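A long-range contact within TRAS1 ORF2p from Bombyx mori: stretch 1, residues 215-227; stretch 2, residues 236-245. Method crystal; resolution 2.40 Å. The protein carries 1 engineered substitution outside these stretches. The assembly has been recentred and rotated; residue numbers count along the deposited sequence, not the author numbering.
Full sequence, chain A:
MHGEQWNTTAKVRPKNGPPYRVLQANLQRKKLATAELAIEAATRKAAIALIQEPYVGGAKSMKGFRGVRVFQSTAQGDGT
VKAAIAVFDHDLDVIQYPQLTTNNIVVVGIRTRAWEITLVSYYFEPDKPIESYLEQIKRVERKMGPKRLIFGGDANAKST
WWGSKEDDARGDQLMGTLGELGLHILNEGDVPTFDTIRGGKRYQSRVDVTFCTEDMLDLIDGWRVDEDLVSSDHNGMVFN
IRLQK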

ATOM      1  N   ASP A 215       5.299  -9.251 -13.847  1.00 48.21           N
ATOM      2  CA  ASP A 215       4.964 -10.627 -13.487  1.00 48.84           C
ATOM      3  C   ASP A 215       3.813 -10.772 -12.491  1.00 48.93           C
ATOM      4  O   ASP A 215       3.212 -11.836 -12.394  1.00 49.58           O
ATOM      5  CB  ASP A 215       6.210 -11.338 -12.937  1.00 50.78           C
ATOM      6  CG  ASP A 215       6.571 -10.892 -11.519  1.00 52.43           C
ATOM      7  OD1 ASP A 215       6.008 -11.452 -10.552  1.00 54.28           O
ATOM      8  OD2 ASP A 215       7.412  -9.982 -11.373  1.00 49.98           O
ATOM      9  N   MET A 216       3.499  -9.714 -11.750  1.00 49.96           N
ATOM     10  CA  MET A 216       2.415  -9.787 -10.776  1.00 49.48           C
ATOM     11  C   MET A 216       1.052  -9.732 -11.436  1.00 49.77           C
ATOM     12  O   MET A 216       0.081 -10.285 -10.916  1.00 50.54           O
ATOM     13  CB  MET A 216       2.553  -8.688  -9.726  1.00 48.32           C
ATOM     14  CG  MET A 216       3.675  -8.966  -8.742  1.00 47.34           C
ATOM     15  SD  MET A 216       3.561 -10.652  -8.091  1.00 47.84           S
ATOM     16  CE  MET A 216       1.971 -10.564  -7.229  1.00 47.16           C
ATOM     17  N   LEU A 217       0.969  -9.052 -12.572  1.00 50.35           N
ATOM     18  CA  LEU A 217      -0.288  -9.018 -13.304  1.00 51.50           C
ATOM     19  C   LEU A 217      -0.468 -10.495 -13.656  1.00 52.04           C
ATOM     20  O   LEU A 217       0.499 -11.147 -14.046  1.00 53.42           O
ATOM     21  CB  LEU A 217      -0.142  -8.180 -14.575  1.00 50.46           C
ATOM     22  CG  LEU A 217      -0.293  -6.661 -14.477  1.00 49.37           C
ATOM     23  CD1 LEU A 217       0.499  -6.119 -13.319  1.00 49.24           C
ATOM     24  CD2 LEU A 217       0.172  -6.030 -15.781  1.00 49.52           C
ATOM     25  N   ASP A 218      -1.684 -11.012 -13.502  1.00 52.67           N
ATOM     26  CA  ASP A 218      -2.017 -12.424 -13.765  1.00 54.20           C
ATOM     27  C   ASP A 218      -2.180 -13.144 -12.432  1.00 53.73           C
ATOM     28  O   ASP A 218      -2.702 -14.260 -12.372  1.00 53.24           O
ATOM     29  CB  ASP A 218      -0.933 -13.153 -14.582  1.00 56.40           C
ATOM     30  CG  ASP A 218      -1.015 -12.858 -16.070  1.00 58.27           C
ATOM     31  OD1 ASP A 218      -0.280 -13.512 -16.841  1.00 58.03           O
ATOM     32  OD2 ASP A 218      -1.809 -11.977 -16.468  1.00 59.14           O
ATOM     33  N   LEU A 219      -1.705 -12.497 -11.370  1.00 52.47           N
ATOM     34  CA  LEU A 219      -1.805 -13.031 -10.017  1.00 50.20           C
ATOM     35  C   LEU A 219      -2.665 -12.095  -9.175  1.00 49.06           C
ATOM     36  O   LEU A 219      -2.980 -12.398  -8.025  1.00 48.78           O
ATOM     37  CB  LEU A 219      -0.417 -13.142  -9.384  1.00 49.87           C
ATOM     38  CG  LEU A 219       0.424 -14.401  -9.615  1.00 49.60           C
ATOM     39  CD1 LEU A 219       0.379 -14.824 -11.074  1.00 50.58           C
ATOM     40  CD2 LEU A 219       1.849 -14.119  -9.173  1.00 47.01           C
ATOM     41  N   ILE A 220      -3.053 -10.964  -9.758  1.00 46.92           N
ATOM     42  CA  ILE A 220      -3.845  -9.972  -9.039  1.00 45.63           C
ATOM     43  C   ILE A 220      -5.144  -9.612  -9.741  1.00 46.00           C
ATOM     44  O   ILE A 220      -5.166  -9.429 -10.954  1.00 47.55           O
ATOM     45  CB  ILE A 220      -3.016  -8.671  -8.830  1.00 43.20           C
ATOM     46  CG1 ILE A 220      -1.838  -8.956  -7.894  1.00 40.81           C
ATOM     47  CG2 ILE A 220      -3.901  -7.553  -8.291  1.00 40.28           C
ATOM     48  CD1 ILE A 220      -0.896  -7.792  -7.726  1.00 40.74           C
ATOM     49  N   ASP A 221      -6.226  -9.504  -8.978  1.00 46.45           N
ATOM     50  CA  ASP A 221      -7.512  -9.133  -9.555  1.00 47.01           C
ATOM     51  C   ASP A 221      -8.466  -8.591  -8.495  1.00 46.47           C
ATOM     52  O   ASP A 221      -8.188  -8.668  -7.297  1.00 47.44           O
ATOM     53  CB  ASP A 221      -8.143 -10.333 -10.284  1.00 48.72           C
ATOM     54  CG  ASP A 221      -8.598 -11.438  -9.340  1.00 49.89           C
ATOM     55  OD1 ASP A 221      -9.615 -11.251  -8.639  1.00 50.59           O
ATOM     56  OD2 ASP A 221      -7.941 -12.502  -9.303  1.00 51.16           O
ATOM     57  N   GLY A 222      -9.579  -8.021  -8.945  1.00 44.57           N
ATOM     58  CA  GLY A 222     -10.561  -7.489  -8.026  1.00 43.96           C
ATOM     59  C   GLY A 222     -10.220  -6.154  -7.399  1.00 45.86           C
ATOM     60  O   GLY A 222     -10.833  -5.772  -6.398  1.00 46.45           O
ATOM     61  N   TRP A 223      -9.262  -5.430  -7.976  1.00 46.44           N
ATOM     62  CA  TRP A 223      -8.877  -4.129  -7.430  1.00 44.97           C
ATOM     63  C   TRP A 223     -10.074  -3.201  -7.442  1.00 45.11           C
ATOM     64  O   TRP A 223     -10.631  -2.905  -8.495  1.00 44.60           O
ATOM     65  CB  TRP A 223      -7.751  -3.482  -8.249  1.00 43.78           C
ATOM     66  CG  TRP A 223      -7.076  -2.349  -7.511  1.00 43.82           C
ATOM     67  CD1 TRP A 223      -5.908  -2.415  -6.806  1.00 43.57           C
ATOM     68  CD2 TRP A 223      -7.564  -1.005  -7.351  1.00 42.18           C
ATOM     69  NE1 TRP A 223      -5.638  -1.202  -6.218  1.00 42.90           N
ATOM     70  CE2 TRP A 223      -6.636  -0.319  -6.535  1.00 43.41           C
ATOM     71  CE3 TRP A 223      -8.694  -0.317  -7.818  1.00 41.76           C
ATOM     72  CZ2 TRP A 223      -6.804   1.032  -6.171  1.00 42.83           C
ATOM     73  CZ3 TRP A 223      -8.863   1.026  -7.456  1.00 43.22           C
ATOM     74  CH2 TRP A 223      -7.918   1.684  -6.638  1.00 43.03           C
ATOM     75  N   ARG A 224     -10.464  -2.734  -6.269  1.00 46.80           N
ATOM     76  CA  ARG A 224     -11.598  -1.834  -6.166  1.00 50.45           C
ATOM     77  C   ARG A 224     -11.442  -0.968  -4.933  1.00 52.43           C
ATOM     78  O   ARG A 224     -10.623  -1.256  -4.058  1.00 50.46           O
ATOM     79  CB  ARG A 224     -12.918  -2.623  -6.084  1.00 51.52           C
ATOM     80  CG  ARG A 224     -12.920  -3.735  -5.049  1.00 54.55           C
ATOM     81  CD  ARG A 224     -14.328  -4.201  -4.676  1.00 58.49           C
ATOM     82  NE  ARG A 224     -14.292  -5.268  -3.671  1.00 61.91           N
ATOM     83  CZ  ARG A 224     -15.325  -5.631  -2.908  1.00 65.22           C
ATOM     84  NH1 ARG A 224     -16.499  -5.017  -3.019  1.00 65.12           N
ATOM     85  NH2 ARG A 224     -15.181  -6.610  -2.020  1.00 65.21           N
ATOM     86  N   VAL A 225     -12.239   0.093  -4.876  1.00 55.50           N
ATOM     87  CA  VAL A 225     -12.217   1.021  -3.757  1.00 60.10           C
ATOM     88  C   VAL A 225     -13.451   0.839  -2.886  1.00 64.18           C
ATOM     89  O   VAL A 225     -14.574   1.044  -3.343  1.00 64.46           O
ATOM     90  CB  VAL A 225     -12.197   2.492  -4.244  1.00 59.59           C
ATOM     91  CG1 VAL A 225     -12.242   3.436  -3.051  1.00 59.63           C
ATOM     92  CG2 VAL A 225     -10.962   2.753  -5.080  1.00 59.59           C
ATOM     93  N   ASP A 226     -13.247   0.443  -1.634  1.00 69.77           N
ATOM     94  CA  ASP A 226     -14.365   0.290  -0.713  1.00 75.41           C
ATOM     95  C   ASP A 226     -14.908   1.682  -0.454  1.00 78.76           C
ATOM     96  O   ASP A 226     -14.259   2.492   0.211  1.00 79.13           O
ATOM     97  CB  ASP A 226     -13.906  -0.312   0.609  1.00 77.18           C
ATOM     98  CG  ASP A 226     -13.891  -1.816   0.584  1.00 79.54           C
ATOM     99  OD1 ASP A 226     -13.284  -2.390  -0.345  1.00 80.29           O
ATOM    100  OD2 ASP A 226     -14.486  -2.421   1.501  1.00 80.62           O
ATOM    101  N   GLU A 227     -16.093   1.956  -0.994  1.00 82.45           N
ATOM    102  CA  GLU A 227     -16.746   3.250  -0.837  1.00 85.86           C
ATOM    103  C   GLU A 227     -16.458   3.836   0.549  1.00 87.34           C
ATOM    104  O   GLU A 227     -16.380   5.054   0.714  1.00 87.79           O
ATOM    105  CB  GLU A 227     -18.256   3.086  -1.055  1.00 87.13           C
ATOM    106  CG  GLU A 227     -18.600   2.451  -2.402  1.00 89.51           C
ATOM    107  CD  GLU A 227     -20.077   2.113  -2.550  1.00 90.90           C
ATOM    108  OE1 GLU A 227     -20.599   1.328  -1.729  1.00 91.11           O
ATOM    109  OE2 GLU A 227     -20.717   2.629  -3.495  1.00 91.62           O
TER
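Stretch 2, residues 236-245: GMVFNIRLQK

The strand of stretch 2 that ends at Ile241 runs antiparallel to the strand that begins at Ile220; their axes lie 4.7 Å apart, with N-to-C directions 175° from each other, and the tail after Ile241 is loop. Two reciprocal hydrogen-bonded pairs set the ladder. Asn240 N gives to Asp221 O at 2.8 Å and Asp221 N to Asn240 O at 3.2 Å; Val238 N and Arg224 O, then Arg224 N and Val238 O, each meet at 2.9 Å. Between these rungs the register slips by one residue, a beta bulge that stretch 1 absorbs at Gly222, whose positive phi suits glycine. A CB there would lie 2.6 Å from Asn240 ND2, so the amide occupies the space that glycine leaves free.

The bulge also places Trp223 beside Phe239, CA to CA 4.2 Å. Their planes are nearly parallel but slid apart, so the rings barely overlap; Trp223 CD1 lies 3.9 Å from Phe239 CB. Met237 lies against both Trp223 and Val225, its SD 3.5 Å from Trp223 CZ2 and its CG 3.8 Å from Val225 CG2. Toward the other end, Ile220 CG2 reaches Phe239 CD2 at 3.8 Å.

Past the strand, Arg242 N closes on Leu219 O at 2.7 Å, while the extended Arg242 side chain reaches Asp221 in a salt bridge, NE to OD2, 2.8 Å.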

ATOM      1  N   GLY A 236     -10.755   3.070   1.804  1.00 45.18           N
ATOM      2  CA  GLY A 236      -9.949   1.870   1.720  1.00 42.46           C
ATOM      3  C   GLY A 236     -10.046   1.239   0.339  1.00 41.80           C
ATOM      4  O   GLY A 236     -10.964   1.534  -0.437  1.00 39.26           O
ATOM      5  N   MET A 237      -9.076   0.382   0.029  1.00 38.58           N
ATOM      6  CA  MET A 237      -9.036  -0.317  -1.244  1.00 36.12           C
ATOM      7  C   MET A 237      -8.805  -1.794  -0.983  1.00 34.57           C
ATOM      8  O   MET A 237      -8.367  -2.183   0.110  1.00 33.34           O
ATOM      9  CB  MET A 237      -7.932   0.254  -2.129  1.00 35.57           C
ATOM     10  CG  MET A 237      -8.298   1.605  -2.696  1.00 36.66           C
ATOM     11  SD  MET A 237      -6.879   2.662  -3.028  1.00 36.75           S
ATOM     12  CE  MET A 237      -6.551   3.292  -1.362  1.00 33.49           C
ATOM     13  N   VAL A 238      -9.112  -2.614  -1.982  1.00 31.78           N
ATOM     14  CA  VAL A 238      -8.972  -4.048  -1.841  1.00 32.48           C
ATOM     15  C   VAL A 238      -8.630  -4.728  -3.164  1.00 31.75           C
ATOM     16  O   VAL A 238      -9.025  -4.266  -4.233  1.00 33.00           O
ATOM     17  CB  VAL A 238     -10.303  -4.669  -1.276  1.00 34.85           C
ATOM     18  CG1 VAL A 238     -10.861  -3.791  -0.169  1.00 33.09           C
ATOM     19  CG2 VAL A 238     -11.346  -4.798  -2.370  1.00 32.45           C
ATOM     20  N   PHE A 239      -7.883  -5.822  -3.083  1.00 32.64           N
ATOM     21  CA  PHE A 239      -7.516  -6.596  -4.260  1.00 31.61           C
ATOM     22  C   PHE A 239      -7.042  -7.978  -3.823  1.00 32.72           C
ATOM     23  O   PHE A 239      -6.771  -8.195  -2.649  1.00 30.77           O
ATOM     24  CB  PHE A 239      -6.444  -5.873  -5.102  1.00 30.52           C
ATOM     25  CG  PHE A 239      -5.110  -5.737  -4.433  1.00 29.00           C
ATOM     26  CD1 PHE A 239      -4.815  -4.617  -3.653  1.00 27.42           C
ATOM     27  CD2 PHE A 239      -4.132  -6.723  -4.596  1.00 28.53           C
ATOM     28  CE1 PHE A 239      -3.559  -4.480  -3.047  1.00 26.35           C
ATOM     29  CE2 PHE A 239      -2.871  -6.597  -3.987  1.00 26.95           C
ATOM     30  CZ  PHE A 239      -2.586  -5.476  -3.214  1.00 25.02           C
ATOM     31  N   ASN A 240      -6.943  -8.911  -4.767  1.00 36.10           N
ATOM     32  CA  ASN A 240      -6.534 -10.277  -4.440  1.00 38.48           C
ATOM     33  C   ASN A 240      -5.253 -10.746  -5.110  1.00 39.70           C
ATOM     34  O   ASN A 240      -4.883 -10.269  -6.184  1.00 39.25           O
ATOM     35  CB  ASN A 240      -7.636 -11.265  -4.837  1.00 38.71           C
ATOM     36  CG  ASN A 240      -9.013 -10.801  -4.432  1.00 39.39           C
ATOM     37  OD1 ASN A 240      -9.348 -10.763  -3.246  1.00 40.17           O
ATOM     38  ND2 ASN A 240      -9.825 -10.435  -5.421  1.00 37.69           N
ATOM     39  N   ILE A 241      -4.590 -11.694  -4.458  1.00 41.81           N
ATOM     40  CA  ILE A 241      -3.382 -12.314  -4.988  1.00 45.52           C
ATOM     41  C   ILE A 241      -3.706 -13.808  -5.067  1.00 49.36           C
ATOM     42  O   ILE A 241      -3.934 -14.453  -4.038  1.00 48.62           O
ATOM     43  CB  ILE A 241      -2.168 -12.123  -4.068  1.00 43.68           C
ATOM     44  CG1 ILE A 241      -1.895 -10.633  -3.855  1.00 41.42           C
ATOM     45  CG2 ILE A 241      -0.949 -12.789  -4.694  1.00 43.57           C
ATOM     46  CD1 ILE A 241      -0.727 -10.349  -2.932  1.00 37.75           C
ATOM     47  N   ARG A 242      -3.750 -14.341  -6.287  1.00 54.00           N
ATOM     48  CA  ARG A 242      -4.072 -15.749  -6.517  1.00 58.71           C
ATOM     49  C   ARG A 242      -2.897 -16.550  -7.065  1.00 60.86           C
ATOM     50  O   ARG A 242      -1.797 -16.517  -6.510  1.00 60.52           O
ATOM     51  CB  ARG A 242      -5.248 -15.857  -7.492  1.00 59.76           C
ATOM     52  CG  ARG A 242      -6.557 -15.296  -6.965  1.00 62.63           C
ATOM     53  CD  ARG A 242      -7.582 -15.206  -8.081  1.00 64.49           C
ATOM     54  NE  ARG A 242      -8.825 -14.566  -7.660  1.00 65.88           N
ATOM     55  CZ  ARG A 242      -9.686 -15.096  -6.797  1.00 66.97           C
ATOM     56  NH1 ARG A 242      -9.440 -16.282  -6.256  1.00 67.92           N
ATOM     57  NH2 ARG A 242     -10.799 -14.444  -6.483  1.00 67.06           N
ATOM     58  N   LEU A 243      -3.152 -17.271  -8.157  1.00 64.22           N
ATOM     59  CA  LEU A 243      -2.143 -18.100  -8.822  1.00 66.89           C
ATOM     60  C   LEU A 243      -2.403 -18.282 -10.326  1.00 68.66           C
ATOM     61  O   LEU A 243      -1.463 -18.291 -11.123  1.00 69.11           O
ATOM     62  CB  LEU A 243      -2.061 -19.466  -8.140  1.00 65.90           C
ATOM     63  CG  LEU A 243      -1.273 -19.460  -6.830  1.00 65.79           C
ATOM     64  CD1 LEU A 243      -1.467 -20.765  -6.069  1.00 65.70           C
ATOM     65  CD2 LEU A 243       0.186 -19.240  -7.164  1.00 65.80           C
ATOM     66  N   GLN A 244      -3.674 -18.427 -10.699  1.00 70.72           N
ATOM     67  CA  GLN A 244      -4.085 -18.603 -12.096  1.00 72.83           C
ATOM     68  C   GLN A 244      -3.021 -19.265 -12.970  1.00 74.13           C
ATOM     69  O   GLN A 244      -2.295 -18.584 -13.694  1.00 74.39           O
ATOM     70  CB  GLN A 244      -4.478 -17.250 -12.695  1.00 73.54           C
ATOM     71  N   LYS A 245      -2.939 -20.592 -12.900  1.00 76.18           N
ATOM     72  CA  LYS A 245      -1.959 -21.356 -13.677  1.00 77.14           C
ATOM     73  C   LYS A 245      -2.174 -22.862 -13.529  1.00 77.52           C
ATOM     74  O   LYS A 245      -2.315 -23.548 -14.568  1.00 78.05           O
ATOM     75  CB  LYS A 245      -0.545 -20.989 -13.234  1.00 77.71           C
ATOM     76  OXT LYS A 245      -2.193 -23.344 -12.376  1.00 77.07           O
TER